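Local coordinates for peptide chain release factor RF2 (Thermus thermophilus, PDB 2IHR), which recognises the stop codons UGA and UAA on the ribosome and directs termination of translation, with release of the finished peptide, at residues Val218-Leu222 against Leu279-Tyr284. Residue numbers count along the deposited sequence, not the author numbering.
Sequences VEVVL and LKARLY
Val218-Leu222 runs as an irregular, mostly extended segment across one turn and a half of helix, Leu279-Tyr284; the nearest alpha carbons are those of Glu219 and Tyr284, 6.4 Å apart. From Glu219 to Leu222 psi lies between 137° and 179°, whereas Val218 has helix-like torsions, phi/psi -84/-4, so the chain turns there before it extends. One hydrogen bond joins the segments: Lys280 NZ donates to Val220 O at 2.9 Å, chi1 -91°, chi2 and chi3 t and chi4 -109° carrying the amine to a carbonyl that belongs to no strand. Glu219, chi1 m and chi2 t, sends its carboxylate to the helix, where OE2 lies 2.9 Å from Ala281 N, but the angle is too poor for a hydrogen bond; OE2 also approaches Lys280 CB at 3.2 Å. Glu219 OE1 is modelled 4.5 Å from Lys280 NZ, beyond a salt bridge, though this oxygen's position is less certain. Within the helix, Leu279 O accepts from Leu283 N (3.1 Å) and Lys280 O from Tyr284 N (2.9 Å). The contact lies in the RF-1 domain, where helix 268-294 packs on a three-stranded antiparallel sheet and the segment leads into its edge strand 227-232. Leu222 (m, t) places CD1 3.8 Å from Leu279 CD1 and CD2 4.2 Å from Leu283 CD1; all three leucines also touch His253 of that sheet. At the segment's N-terminal end, Val218 CG1 meets Tyr284 CE1 obliquely at 3.8 Å, the tyrosine having chi1 t.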
ATOM      1  N   VAL A 218       7.567   0.412 -17.861  1.00 92.85           N
ATOM      2  CA  VAL A 218       7.050   1.760 -17.727  1.00 86.59           C
ATOM      3  C   VAL A 218       8.059   2.649 -17.017  1.00 83.36           C
ATOM      4  O   VAL A 218       7.858   3.858 -16.881  1.00 77.73           O
ATOM      5  CB  VAL A 218       5.733   1.732 -16.962  1.00 94.07           C
ATOM      6  CG1 VAL A 218       5.220   3.144 -16.747  1.00 95.91           C
ATOM      7  CG2 VAL A 218       4.712   0.905 -17.754  1.00 84.63           C
ATOM      8  N   GLU A 219       9.154   2.027 -16.582  1.00 95.68           N
ATOM      9  CA  GLU A 219      10.235   2.718 -15.876  1.00102.61           C
ATOM     10  C   GLU A 219      11.333   3.120 -16.852  1.00105.60           C
ATOM     11  O   GLU A 219      11.560   2.434 -17.856  1.00109.34           O
ATOM     12  CB  GLU A 219      10.855   1.813 -14.798  1.00119.11           C
ATOM     13  CG  GLU A 219       9.980   1.568 -13.589  1.00126.29           C
ATOM     14  CD  GLU A 219      10.612   0.620 -12.576  1.00133.91           C
ATOM     15  OE1 GLU A 219      10.952  -0.521 -12.954  1.00139.26           O
ATOM     16  OE2 GLU A 219      10.762   1.011 -11.396  1.00137.80           O
ATOM     17  N   VAL A 220      12.014   4.225 -16.548  1.00106.30           N
ATOM     18  CA  VAL A 220      13.106   4.709 -17.384  1.00105.81           C
ATOM     19  C   VAL A 220      14.202   3.659 -17.499  1.00106.34           C
ATOM     20  O   VAL A 220      14.111   2.564 -16.922  1.00102.96           O
ATOM     21  CB  VAL A 220      13.752   6.000 -16.825  1.00120.79           C
ATOM     22  CG1 VAL A 220      13.043   7.215 -17.376  1.00125.50           C
ATOM     23  CG2 VAL A 220      13.706   5.994 -15.308  1.00118.69           C
ATOM     24  N   VAL A 221      15.233   4.004 -18.263  1.00130.61           N
ATOM     25  CA  VAL A 221      16.372   3.123 -18.481  1.00127.60           C
ATOM     26  C   VAL A 221      17.596   3.837 -17.938  1.00124.89           C
ATOM     27  O   VAL A 221      17.731   5.060 -18.043  1.00123.04           O
ATOM     28  CB  VAL A 221      16.563   2.816 -19.964  1.00 94.42           C
ATOM     29  CG1 VAL A 221      17.154   1.434 -20.115  1.00 98.22           C
ATOM     30  CG2 VAL A 221      15.223   2.933 -20.706  1.00 90.41           C
ATOM     31  N   LEU A 222      18.501   3.073 -17.356  1.00 87.82           N
ATOM     32  CA  LEU A 222      19.655   3.707 -16.751  1.00 88.49           C
ATOM     33  C   LEU A 222      20.994   3.659 -17.474  1.00 85.34           C
ATOM     34  O   LEU A 222      21.430   2.619 -18.008  1.00 77.02           O
ATOM     35  CB  LEU A 222      19.822   3.186 -15.314  1.00101.54           C
ATOM     36  CG  LEU A 222      18.747   3.533 -14.273  1.00 97.83           C
ATOM     37  CD1 LEU A 222      19.024   2.744 -12.988  1.00 86.81           C
ATOM     38  CD2 LEU A 222      18.718   5.054 -14.015  1.00 95.57           C
ATOM     39  N   LEU A 279      15.473   1.574  -6.930  1.00 81.63           N
ATOM     40  CA  LEU A 279      15.883   2.884  -7.431  1.00 81.49           C
ATOM     41  C   LEU A 279      15.030   3.374  -8.589  1.00 79.11           C
ATOM     42  O   LEU A 279      14.578   4.534  -8.626  1.00 77.03           O
ATOM     43  CB  LEU A 279      17.343   2.856  -7.883  1.00 85.03           C
ATOM     44  CG  LEU A 279      18.026   4.221  -8.095  1.00 92.25           C
ATOM     45  CD1 LEU A 279      18.494   4.346  -9.540  1.00100.06           C
ATOM     46  CD2 LEU A 279      17.086   5.377  -7.721  1.00 92.67           C
ATOM     47  N   LYS A 280      14.811   2.490  -9.540  1.00 72.98           N
ATOM     48  CA  LYS A 280      14.030   2.874 -10.691  1.00 81.17           C
ATOM     49  C   LYS A 280      12.667   3.393 -10.234  1.00 82.69           C
ATOM     50  O   LYS A 280      12.226   4.492 -10.623  1.00 82.45           O
ATOM     51  CB  LYS A 280      13.891   1.678 -11.654  1.00 93.75           C
ATOM     52  CG  LYS A 280      14.994   1.577 -12.751  1.00 88.13           C
ATOM     53  CD  LYS A 280      15.035   0.179 -13.378  1.00 91.34           C
ATOM     54  CE  LYS A 280      15.565   0.169 -14.789  1.00 92.20           C
ATOM     55  NZ  LYS A 280      14.483  -0.104 -15.788  1.00 88.79           N
ATOM     56  N   ALA A 281      12.022   2.602  -9.381  1.00108.54           N
ATOM     57  CA  ALA A 281      10.701   2.914  -8.837  1.00 99.64           C
ATOM     58  C   ALA A 281      10.615   4.209  -8.024  1.00 94.88           C
ATOM     59  O   ALA A 281       9.549   4.811  -7.915  1.00102.89           O
ATOM     60  CB  ALA A 281      10.251   1.782  -8.004  1.00 42.28           C
ATOM     61  N   ARG A 282      11.728   4.617  -7.430  1.00 67.63           N
ATOM     62  CA  ARG A 282      11.757   5.847  -6.658  1.00 67.24           C
ATOM     63  C   ARG A 282      11.830   7.063  -7.581  1.00 73.93           C
ATOM     64  O   ARG A 282      11.322   8.136  -7.268  1.00 72.49           O
ATOM     65  CB  ARG A 282      12.946   5.825  -5.715  1.00 65.45           C
ATOM     66  CG  ARG A 282      12.806   4.815  -4.592  1.00 64.52           C
ATOM     67  CD  ARG A 282      13.890   5.003  -3.572  1.00 58.05           C
ATOM     68  NE  ARG A 282      13.882   6.400  -3.211  1.00 58.36           N
ATOM     69  CZ  ARG A 282      14.842   7.010  -2.530  1.00 61.13           C
ATOM     70  NH1 ARG A 282      15.929   6.364  -2.105  1.00 59.90           N
ATOM     71  NH2 ARG A 282      14.687   8.296  -2.273  1.00 52.41           N
ATOM     72  N   LEU A 283      12.479   6.876  -8.725  1.00 86.42           N
ATOM     73  CA  LEU A 283      12.608   7.927  -9.718  1.00 83.72           C
ATOM     74  C   LEU A 283      11.234   8.075 -10.346  1.00 84.66           C
ATOM     75  O   LEU A 283      10.757   9.181 -10.581  1.00 87.49           O
ATOM     76  CB  LEU A 283      13.634   7.506 -10.764  1.00 78.68           C
ATOM     77  CG  LEU A 283      15.079   7.440 -10.257  1.00 81.37           C
ATOM     78  CD1 LEU A 283      15.976   6.661 -11.220  1.00 72.74           C
ATOM     79  CD2 LEU A 283      15.565   8.877 -10.063  1.00 79.14           C
ATOM     80  N   TYR A 284      10.604   6.940 -10.612  1.00 76.68           N
ATOM     81  CA  TYR A 284       9.268   6.904 -11.185  1.00 78.47           C
ATOM     82  C   TYR A 284       8.284   7.678 -10.299  1.00 82.92           C
ATOM     83  O   TYR A 284       7.323   8.292 -10.767  1.00 84.51           O
ATOM     84  CB  TYR A 284       8.800   5.459 -11.270  1.00 66.13           C
ATOM     85  CG  TYR A 284       7.428   5.330 -11.856  1.00 67.63           C
ATOM     86  CD1 TYR A 284       7.216   5.479 -13.230  1.00 72.78           C
ATOM     87  CD2 TYR A 284       6.336   5.058 -11.056  1.00 71.13           C
ATOM     88  CE1 TYR A 284       5.939   5.349 -13.790  1.00 75.99           C
ATOM     89  CE2 TYR A 284       5.048   4.930 -11.609  1.00 74.88           C
ATOM     90  CZ  TYR A 284       4.868   5.071 -12.971  1.00 75.57           C
ATOM     91  OH  TYR A 284       3.639   4.874 -13.508  1.00 78.00           O
TER